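PDB 2EW2: 2-dehydropantoate 2-reductase, putative from Enterococcus faecalis, which probably catalyses the NADPH-dependent reduction of ketopantoate (2-dehydropantoate) to pantoate, a step on the way to pantothenate. Local coordinates for residues B[90-93]-B[94-97]; B[67-70]-B[71-74]. All coordinates share one frame; numbering follows the deposited sequence.

Contact 1: residues B[90-93]-B[94-97]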
HETATM    1  N   MSE B  90     -10.172  24.072 -17.948  1.00 24.03           N
HETATM    2  CA  MSE B  90     -11.337  24.391 -18.762  1.00 23.59           C
HETATM    3  C   MSE B  90     -12.346  25.270 -18.009  1.00 23.33           C
HETATM    4  O   MSE B  90     -12.839  26.264 -18.550  1.00 22.98           O
HETATM    5  CB  MSE B  90     -12.022  23.105 -19.257  1.00 23.82           C
HETATM    6  CG  MSE B  90     -13.435  23.309 -19.799  1.00 26.89           C
HETATM    7 SE   MSE B  90     -13.475  24.276 -21.523  0.85 35.79          SE
HETATM    8  CE  MSE B  90     -12.764  22.841 -22.761  1.00 29.62           C
ATOM      9  N   PHE B  91     -12.651  24.925 -16.764  1.00 22.82           N
ATOM     10  CA  PHE B  91     -13.643  25.710 -16.041  1.00 22.71           C
ATOM     11  C   PHE B  91     -13.134  27.073 -15.579  1.00 23.16           C
ATOM     12  O   PHE B  91     -13.877  28.052 -15.600  1.00 22.56           O
ATOM     13  CB  PHE B  91     -14.385  24.893 -14.981  1.00 22.12           C
ATOM     14  CG  PHE B  91     -15.568  24.146 -15.558  1.00 23.08           C
ATOM     15  CD1 PHE B  91     -15.374  23.014 -16.348  1.00 22.01           C
ATOM     16  CD2 PHE B  91     -16.865  24.633 -15.391  1.00 22.48           C
ATOM     17  CE1 PHE B  91     -16.466  22.345 -16.929  1.00 22.91           C
ATOM     18  CE2 PHE B  91     -17.950  23.979 -15.960  1.00 23.13           C
ATOM     19  CZ  PHE B  91     -17.751  22.837 -16.732  1.00 22.88           C
ATOM     20  N   LYS B  92     -11.850  27.141 -15.235  1.00 23.39           N
ATOM     21  CA  LYS B  92     -11.234  28.422 -14.948  1.00 23.82           C
ATOM     22  C   LYS B  92     -11.361  29.352 -16.158  1.00 24.06           C
ATOM     23  O   LYS B  92     -11.707  30.518 -16.005  1.00 24.56           O
ATOM     24  CB  LYS B  92      -9.770  28.274 -14.552  1.00 24.05           C
ATOM     25  CG  LYS B  92      -9.221  29.568 -13.933  1.00 25.83           C
ATOM     26  CD  LYS B  92      -7.786  29.449 -13.513  1.00 31.74           C
ATOM     27  CE  LYS B  92      -7.339  30.780 -12.889  1.00 35.54           C
ATOM     28  NZ  LYS B  92      -5.843  30.897 -12.892  1.00 39.78           N
ATOM     29  N   ALA B  93     -11.094  28.830 -17.353  1.00 23.69           N
ATOM     30  CA  ALA B  93     -11.168  29.618 -18.584  1.00 23.69           C
ATOM     31  C   ALA B  93     -12.575  30.083 -18.966  1.00 23.97           C
ATOM     32  O   ALA B  93     -12.737  31.160 -19.558  1.00 23.76           O
ATOM     33  CB  ALA B  93     -10.545  28.832 -19.744  1.00 24.19           C
ATOM     34  N   ILE B  94     -13.595  29.275 -18.661  1.00 23.47           N
ATOM     35  CA  ILE B  94     -14.956  29.629 -19.083  1.00 23.38           C
ATOM     36  C   ILE B  94     -15.779  30.353 -18.024  1.00 22.65           C
ATOM     37  O   ILE B  94     -16.912  30.722 -18.282  1.00 22.48           O
ATOM     38  CB  ILE B  94     -15.721  28.434 -19.706  1.00 23.77           C
ATOM     39  CG1 ILE B  94     -16.021  27.358 -18.660  1.00 22.43           C
ATOM     40  CG2 ILE B  94     -14.909  27.851 -20.853  1.00 24.50           C
ATOM     41  CD1 ILE B  94     -16.846  26.167 -19.272  1.00 23.68           C
ATOM     42  N   GLN B  95     -15.181  30.596 -16.855  1.00 22.48           N
ATOM     43  CA  GLN B  95     -15.764  31.476 -15.833  1.00 22.59           C
ATOM     44  C   GLN B  95     -16.504  32.722 -16.335  1.00 22.23           C
ATOM     45  O   GLN B  95     -17.575  33.015 -15.816  1.00 21.54           O
ATOM     46  CB  GLN B  95     -14.711  31.924 -14.824  1.00 22.78           C
ATOM     47  CG  GLN B  95     -14.484  30.915 -13.738  1.00 25.03           C
ATOM     48  CD  GLN B  95     -13.602  31.462 -12.644  1.00 25.22           C
ATOM     49  OE1 GLN B  95     -14.065  31.682 -11.531  1.00 26.38           O
ATOM     50  NE2 GLN B  95     -12.327  31.684 -12.958  1.00 22.74           N
ATOM     51  N   PRO B  96     -15.942  33.467 -17.318  1.00 21.89           N
ATOM     52  CA  PRO B  96     -16.720  34.625 -17.806  1.00 23.16           C
ATOM     53  C   PRO B  96     -18.147  34.298 -18.289  1.00 24.09           C
ATOM     54  O   PRO B  96     -18.992  35.197 -18.369  1.00 23.21           O
ATOM     55  CB  PRO B  96     -15.865  35.169 -18.968  1.00 22.85           C
ATOM     56  CG  PRO B  96     -14.476  34.711 -18.654  1.00 23.01           C
ATOM     57  CD  PRO B  96     -14.638  33.365 -17.995  1.00 21.90           C
HETATM   58  N   MSE B  97     -18.428  33.024 -18.570  1.00 24.56           N
HETATM   59  CA  MSE B  97     -19.751  32.640 -19.066  1.00 26.91           C
HETATM   60  C   MSE B  97     -20.677  32.185 -17.952  1.00 24.61           C
HETATM   61  O   MSE B  97     -21.844  31.883 -18.196  1.00 23.80           O
HETATM   62  CB  MSE B  97     -19.640  31.551 -20.145  1.00 26.09           C
HETATM   63  CG  MSE B  97     -18.798  31.987 -21.322  1.00 29.36           C
HETATM   64 SE   MSE B  97     -18.606  30.525 -22.628  0.85 34.97          SE
HETATM   65  CE  MSE B  97     -20.296  30.751 -23.606  1.00 33.22           C
TER
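Ile94 CD1 sits over the middle of the Phe91 ring, 4.1 Å from its centroid and 10° off the ring normal, a CH-pi contact between side chains three residues apart. The methyl reaches that face because CG1 lies between the backbone N and the carbonyl carbon (chi1 68°) and CD1 then extends straight on. The other branch, CG2, turns to Met90: the bent chain of this selenomethionine, with CG anti to the backbone N, brings SE to 3.9 Å from Ile94 CG2. Met90 O, close to both CG1 and CG2 of Ile94, accepts the Ile94 N-H, with 3.1 Å from O to N. The Phe91 O takes weak bonds from Ile94 N and Gln95 N, as the last helical turn gives way to the 3-10 segment 95-97. This is the C-terminal part of helix 84-94, in the Rossmann-type NADP-binding domain of the ketopantoate reductase family. Its buried flank packs on the parallel strands of the sheet: Ala9, Ile32 and Ile78 all touch Ile94, and Met90 lies against what looks like the GxGxxG dinucleotide-binding motif. The opposite flank is loose. There Lys92, exposed and extended, runs outward, its CG 3.9 Å from Gln95 NE2. That amide turns back on the helix and gives a long, weak, though fairly straight bond to Lys92 O (3.3 Å from NE2, 163° at the hydrogen). Gln95 CB and CG lie along the same carbonyl, and Tyr120 touches the side chain from a loop. Pro96, without an N-H to continue the helical pattern, instead places its ring carbon CD 3.3 Å from Ala93 O. The turn around it is closed by Met97 N on Ile94 O at 2.8 Å.

Contact 2: residues B[67-70]-B[71-74]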
ATOM      1  N   GLU B  67      -9.667  31.944 -25.441  1.00 31.62           N
ATOM      2  CA  GLU B  67     -10.360  33.052 -26.112  1.00 30.87           C
ATOM      3  C   GLU B  67     -11.516  33.641 -25.307  1.00 29.84           C
ATOM      4  O   GLU B  67     -11.967  34.754 -25.580  1.00 29.41           O
ATOM      5  CB  GLU B  67     -10.956  32.564 -27.426  1.00 31.01           C
ATOM      6  CG  GLU B  67     -10.000  32.546 -28.574  1.00 34.07           C
ATOM      7  CD  GLU B  67     -10.666  32.082 -29.860  1.00 36.45           C
ATOM      8  OE1 GLU B  67     -10.383  32.700 -30.918  1.00 40.21           O
ATOM      9  OE2 GLU B  67     -11.456  31.107 -29.818  1.00 34.00           O
ATOM     10  N   ILE B  68     -12.022  32.880 -24.345  1.00 28.61           N
ATOM     11  CA  ILE B  68     -13.232  33.261 -23.623  1.00 27.74           C
ATOM     12  C   ILE B  68     -12.987  34.475 -22.726  1.00 27.69           C
ATOM     13  O   ILE B  68     -12.025  34.517 -21.967  1.00 28.25           O
ATOM     14  CB  ILE B  68     -13.801  32.063 -22.799  1.00 27.65           C
ATOM     15  CG1 ILE B  68     -14.123  30.870 -23.715  1.00 26.30           C
ATOM     16  CG2 ILE B  68     -15.020  32.479 -21.962  1.00 26.25           C
ATOM     17  CD1 ILE B  68     -15.294  31.109 -24.688  1.00 27.89           C
ATOM     18  N   ASP B  69     -13.860  35.466 -22.818  1.00 27.63           N
ATOM     19  CA  ASP B  69     -13.792  36.612 -21.931  1.00 27.63           C
ATOM     20  C   ASP B  69     -15.180  37.151 -21.638  1.00 27.09           C
ATOM     21  O   ASP B  69     -16.189  36.544 -22.036  1.00 26.72           O
ATOM     22  CB  ASP B  69     -12.863  37.711 -22.491  1.00 28.42           C
ATOM     23  CG  ASP B  69     -13.312  38.241 -23.850  1.00 29.10           C
ATOM     24  OD1 ASP B  69     -14.525  38.263 -24.161  1.00 28.09           O
ATOM     25  OD2 ASP B  69     -12.419  38.663 -24.609  1.00 32.84           O
ATOM     26  N   HIS B  70     -15.241  38.293 -20.959  1.00 26.17           N
ATOM     27  CA  HIS B  70     -16.521  38.843 -20.540  1.00 25.93           C
ATOM     28  C   HIS B  70     -17.349  39.456 -21.670  1.00 26.20           C
ATOM     29  O   HIS B  70     -18.462  39.932 -21.448  1.00 25.72           O
ATOM     30  CB  HIS B  70     -16.365  39.757 -19.312  1.00 26.02           C
ATOM     31  CG  HIS B  70     -16.346  39.005 -18.021  1.00 24.18           C
ATOM     32  ND1 HIS B  70     -15.234  38.328 -17.573  1.00 23.44           N
ATOM     33  CD2 HIS B  70     -17.323  38.770 -17.112  1.00 24.80           C
ATOM     34  CE1 HIS B  70     -15.515  37.736 -16.424  1.00 24.79           C
ATOM     35  NE2 HIS B  70     -16.779  37.981 -16.126  1.00 24.83           N
ATOM     36  N   GLN B  71     -16.846  39.370 -22.897  1.00 26.83           N
ATOM     37  CA  GLN B  71     -17.686  39.680 -24.054  1.00 28.00           C
ATOM     38  C   GLN B  71     -18.435  38.455 -24.582  1.00 27.51           C
ATOM     39  O   GLN B  71     -19.309  38.576 -25.438  1.00 26.73           O
ATOM     40  CB  GLN B  71     -16.871  40.372 -25.143  1.00 29.24           C
ATOM     41  CG  GLN B  71     -16.349  41.738 -24.651  1.00 32.93           C
ATOM     42  CD  GLN B  71     -15.880  42.620 -25.771  1.00 38.04           C
ATOM     43  OE1 GLN B  71     -16.249  42.425 -26.929  1.00 40.58           O
ATOM     44  NE2 GLN B  71     -15.059  43.611 -25.437  1.00 40.98           N
ATOM     45  N   ASN B  72     -18.095  37.276 -24.054  1.00 26.80           N
ATOM     46  CA  ASN B  72     -18.856  36.070 -24.361  1.00 26.40           C
ATOM     47  C   ASN B  72     -20.199  36.035 -23.654  1.00 26.46           C
ATOM     48  O   ASN B  72     -20.382  36.685 -22.632  1.00 25.78           O
ATOM     49  CB  ASN B  72     -18.043  34.817 -24.044  1.00 26.09           C
ATOM     50  CG  ASN B  72     -17.005  34.533 -25.095  1.00 25.40           C
ATOM     51  OD1 ASN B  72     -17.315  33.983 -26.157  1.00 28.71           O
ATOM     52  ND2 ASN B  72     -15.771  34.921 -24.826  1.00 22.10           N
ATOM     53  N   GLU B  73     -21.132  35.273 -24.218  1.00 27.02           N
ATOM     54  CA  GLU B  73     -22.477  35.143 -23.675  1.00 28.19           C
ATOM     55  C   GLU B  73     -22.425  34.440 -22.331  1.00 27.55           C
ATOM     56  O   GLU B  73     -21.601  33.555 -22.130  1.00 27.32           O
ATOM     57  CB  GLU B  73     -23.357  34.309 -24.617  1.00 29.25           C
ATOM     58  CG  GLU B  73     -23.652  34.970 -25.959  1.00 34.16           C
ATOM     59  CD  GLU B  73     -24.986  35.693 -25.965  1.00 41.60           C
ATOM     60  OE1 GLU B  73     -26.044  35.010 -25.978  1.00 45.57           O
ATOM     61  OE2 GLU B  73     -24.981  36.945 -25.962  1.00 44.81           O
ATOM     62  N   GLN B  74     -23.305  34.845 -21.416  1.00 26.75           N
ATOM     63  CA  GLN B  74     -23.482  34.143 -20.142  1.00 26.36           C
ATOM     64  C   GLN B  74     -24.570  33.107 -20.356  1.00 24.83           C
ATOM     65  O   GLN B  74     -25.587  33.394 -20.994  1.00 24.63           O
ATOM     66  CB  GLN B  74     -23.879  35.131 -19.042  1.00 26.62           C
ATOM     67  CG  GLN B  74     -22.832  36.217 -18.791  1.00 27.72           C
ATOM     68  CD  GLN B  74     -23.241  37.197 -17.696  1.00 28.51           C
ATOM     69  OE1 GLN B  74     -24.388  37.665 -17.657  1.00 31.42           O
ATOM     70  NE2 GLN B  74     -22.300  37.503 -16.791  1.00 27.51           N
TER
HETATM   71  O   HOH W   1     -20.839  39.286 -22.276  1.00 25.56           O
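Asn72 folds its side-chain amide back over Asp69, across a type I beta turn that runs from Asp69 to Asn72. The turn is closed by Asn72 N on Asp69 O at 2.9 Å. Asn72 CG lies beside its own backbone N and anti to the carbonyl carbon (chi1 -77°), which brings ND2 to the same face of that carbonyl as the backbone N; it bonds Asp69 O at 3.3 Å, with the acceptor nearly in the amide plane. Two N-H groups of Asn72 thus meet one oxygen, though ND2 also comes close to Asp69 N, another donor, so the amide orientation is doubtful. Ile68 crosses Asn72 at about a right angle, its CD1 3.8 Å from OD1, while Phe63 also touches both side chains. At the start of the turn the Asp69 carboxylate swings between its backbone N and carbonyl carbon (chi1 60°), an Asx turn in which OD1 receives Gln71 N at 2.9 Å from above the carboxylate plane. The same oxygen lies 3.3 Å from Gln71 CB, and the two side chains run alongside each other on the exposed surface. On the turn itself, a water bridges Asn72 O and His70 O, 2.6 Å from the latter.

From the N terminus, the chain reaches contact 2 first, in the loop that leads from strand 62-63 to strand 77-80, then passes through that strand into helix 84-94, on whose C-terminal part contact 1 lies. The two are in series, neither nested nor crossed: contact 2 closes a turn within its loop, contact 1 spans the passage from helix to 3-10 segment. Their centres are 9 Å apart and they touch. Pro96 CB packs on Asp69 O at 3.4 Å and on His70 ND1, while Met97 CG lies 3.3 Å from Glu73 O. Met97 also shares backbone hydrogen bonding with Val75. Together they tie the loop before strand 77-80 to the C-terminal part of the helix after it.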